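Long-range contact in probable receptor YhhM (Klebsiella variicola At-22, PDB 3Q6C), which is of unknown function, possibly a receptor, and belongs to the DUF2500 (YhhM-like) family of small beta-rich proteins: residues N10-V15 with R34-F39. Numbering follows the deposited sequence.
Sequences NKREKV and RYEASF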
loop_
_atom_site.group_PDB
_atom_site.type_symbol
_atom_site.label_atom_id
_atom_site.label_comp_id
_atom_site.label_asym_id
_atom_site.label_seq_id
_atom_site.Cartn_x
_atom_site.Cartn_y
_atom_site.Cartn_z
ATOM N N ASN A 10 -6.751 -0.260 -3.209
ATOM C CA ASN A 10 -7.152 -1.651 -3.271
ATOM C C ASN A 10 -6.007 -2.581 -2.939
ATOM O O ASN A 10 -4.854 -2.165 -2.874
ATOM C CB ASN A 10 -7.677 -1.993 -4.668
ATOM C CG ASN A 10 -6.565 -2.145 -5.686
ATOM O OD1 ASN A 10 -5.815 -1.205 -5.936
ATOM N ND2 ASN A 10 -6.447 -3.333 -6.272
ATOM N N LYS A 11 -6.353 -3.851 -2.749
ATOM C CA LYS A 11 -5.400 -4.902 -2.422
ATOM C C LYS A 11 -5.654 -6.133 -3.286
ATOM O O LYS A 11 -6.798 -6.537 -3.511
ATOM C CB LYS A 11 -5.526 -5.281 -0.943
ATOM C CG LYS A 11 -4.823 -4.319 0.012
ATOM C CD LYS A 11 -5.255 -4.546 1.463
ATOM C CE LYS A 11 -4.970 -5.968 1.954
ATOM N NZ LYS A 11 -5.643 -6.220 3.268
ATOM N N ARG A 12 -4.581 -6.731 -3.779
ATOM C CA ARG A 12 -4.720 -7.911 -4.597
ATOM C C ARG A 12 -3.774 -8.981 -4.116
ATOM O O ARG A 12 -2.630 -8.706 -3.777
ATOM C CB ARG A 12 -4.433 -7.595 -6.064
ATOM C CG ARG A 12 -4.744 -8.757 -7.012
ATOM C CD ARG A 12 -4.384 -8.435 -8.461
ATOM N NE ARG A 12 -2.946 -8.230 -8.643
ATOM C CZ ARG A 12 -2.372 -7.919 -9.802
ATOM N NH1 ARG A 12 -3.113 -7.773 -10.895
ATOM N NH2 ARG A 12 -1.053 -7.755 -9.871
ATOM N N GLU A 13 -4.283 -10.204 -4.063
ATOM C CA GLU A 13 -3.504 -11.368 -3.669
ATOM C C GLU A 13 -3.472 -12.182 -4.954
ATOM O O GLU A 13 -4.509 -12.432 -5.564
ATOM C CB GLU A 13 -4.214 -12.146 -2.569
ATOM C CG GLU A 13 -3.280 -12.944 -1.683
ATOM C CD GLU A 13 -4.024 -13.688 -0.591
ATOM O OE1 GLU A 13 -5.152 -13.268 -0.253
ATOM O OE2 GLU A 13 -3.477 -14.684 -0.066
ATOM N N LYS A 14 -2.284 -12.582 -5.370
ATOM C CA LYS A 14 -2.132 -13.319 -6.609
ATOM C C LYS A 14 -1.157 -14.473 -6.453
ATOM O O LYS A 14 -0.183 -14.379 -5.709
ATOM C CB LYS A 14 -1.643 -12.352 -7.688
ATOM C CG LYS A 14 -1.287 -12.977 -9.012
ATOM C CD LYS A 14 -1.013 -11.902 -10.060
ATOM C CE LYS A 14 0.173 -11.025 -9.678
ATOM N NZ LYS A 14 0.330 -9.887 -10.631
ATOM N N VAL A 15 -1.424 -15.565 -7.159
ATOM C CA VAL A 15 -0.551 -16.730 -7.096
ATOM C C VAL A 15 0.322 -16.800 -8.338
ATOM O O VAL A 15 -0.154 -16.563 -9.441
ATOM C CB VAL A 15 -1.367 -18.014 -6.992
ATOM C CG1 VAL A 15 -2.295 -18.123 -8.184
ATOM C CG2 VAL A 15 -0.440 -19.205 -6.906
ATOM N N ARG A 34 1.908 -13.621 -4.237
ATOM C CA ARG A 34 2.364 -12.253 -4.430
ATOM C C ARG A 34 1.321 -11.297 -3.880
ATOM O O ARG A 34 0.125 -11.482 -4.102
ATOM C CB ARG A 34 2.577 -11.951 -5.906
ATOM C CG ARG A 34 3.237 -10.604 -6.154
ATOM C CD ARG A 34 3.413 -10.352 -7.637
ATOM N NE ARG A 34 4.371 -9.283 -7.907
ATOM C CZ ARG A 34 5.647 -9.306 -7.534
ATOM N NH1 ARG A 34 6.131 -10.347 -6.865
ATOM N NH2 ARG A 34 6.443 -8.289 -7.841
ATOM N N TYR A 35 1.775 -10.272 -3.166
ATOM C CA TYR A 35 0.853 -9.305 -2.595
ATOM C C TYR A 35 1.108 -7.893 -3.108
ATOM O O TYR A 35 2.255 -7.479 -3.277
ATOM C CB TYR A 35 0.941 -9.333 -1.070
ATOM C CG TYR A 35 0.777 -10.710 -0.461
ATOM C CD1 TYR A 35 1.868 -11.568 -0.311
ATOM C CD2 TYR A 35 -0.464 -11.148 -0.012
ATOM C CE1 TYR A 35 1.724 -12.827 0.281
ATOM C CE2 TYR A 35 -0.619 -12.401 0.574
ATOM C CZ TYR A 35 0.475 -13.233 0.719
ATOM O OH TYR A 35 0.314 -14.464 1.320
ATOM N N GLU A 36 0.026 -7.162 -3.361
ATOM C CA GLU A 36 0.106 -5.798 -3.868
ATOM C C GLU A 36 -0.965 -4.895 -3.251
ATOM O O GLU A 36 -2.119 -5.296 -3.079
ATOM C CB GLU A 36 -0.059 -5.796 -5.387
ATOM C CG GLU A 36 1.127 -6.341 -6.169
ATOM C CD GLU A 36 0.822 -6.551 -7.656
ATOM O OE1 GLU A 36 0.150 -5.696 -8.272
ATOM O OE2 GLU A 36 1.265 -7.572 -8.214
ATOM N N ALA A 37 -0.574 -3.673 -2.912
ATOM C CA ALA A 37 -1.504 -2.710 -2.350
ATOM C C ALA A 37 -1.399 -1.434 -3.160
ATOM O O ALA A 37 -0.304 -1.010 -3.534
ATOM C CB ALA A 37 -1.166 -2.434 -0.913
ATOM N N SER A 38 -2.538 -0.826 -3.453
ATOM C CA SER A 38 -2.527 0.412 -4.212
ATOM C C SER A 38 -2.925 1.570 -3.326
ATOM O O SER A 38 -3.844 1.459 -2.523
ATOM C CB SER A 38 -3.475 0.334 -5.406
ATOM O OG SER A 38 -2.940 -0.486 -6.426
ATOM N N PHE A 39 -2.212 2.679 -3.471
ATOM C CA PHE A 39 -2.499 3.877 -2.705
ATOM C C PHE A 39 -2.877 4.990 -3.669
ATOM O O PHE A 39 -2.269 5.146 -4.741
ATOM C CB PHE A 39 -1.281 4.253 -1.885
ATOM C CG PHE A 39 -0.924 3.222 -0.866
ATOM C CD1 PHE A 39 -1.529 3.230 0.389
ATOM C CD2 PHE A 39 -0.024 2.200 -1.176
ATOM C CE1 PHE A 39 -1.244 2.232 1.324
ATOM C CE2 PHE A 39 0.265 1.198 -0.252
ATOM C CZ PHE A 39 -0.347 1.212 1.004
#
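R12 and E36 face each other across two neighbouring antiparallel strands of a five-stranded sheet, as a hydrogen-bonded pair whose side chains lie side by side and point the same way. The ladder is a worked example of regular backbone bonding with the two faces of a sheet put to different uses. The strand axes run 168° apart, and the backbone supplies the tight part of the contact: R12 N donates a hydrogen bond to E36 O at 2.9 Å, E36 N donates one back to R12 O, and K14 and R34 are joined by another such pair, in which R34 N lies 2.7 Å from K14 O. In the non-hydrogen-bonded pair between K11 and A37, the CA of K11 instead points its hydrogen at E36 O.

The face bearing R12, K14, R34 and E36 is the looser, solvent side, with R12 exposed and the other three partly so. Guanidinium and carboxylate are turned 70° apart, and R12 NH2 sits 2.9 Å from both E36 OE1 and E36 OE2, its salt bridge to OE2 being bent and weak as a hydrogen bond. K14 NZ adds a longer, weak link to OE2, and R34 NE, from E36's own strand, a third; one carboxylate thus meets three cationic side chains and probably offsets part of their mutual repulsion.

The face bearing K11, E13, Y35 and A37 packs against helix 54-59 and the residues after it. K11 leads its amine away from A37 to a hydrogen bond with L60 O and a cation-pi contact with Y57, whose ring also meets that of Y35, while A37 is buried against L60 and L52. Toward the exposed end of this face E13, with CG anti to its backbone N, lies alongside Y35; its carboxylate is turned 21° from the ring plane, and CG approaches Y35 CE2 obliquely at 3.5 Å.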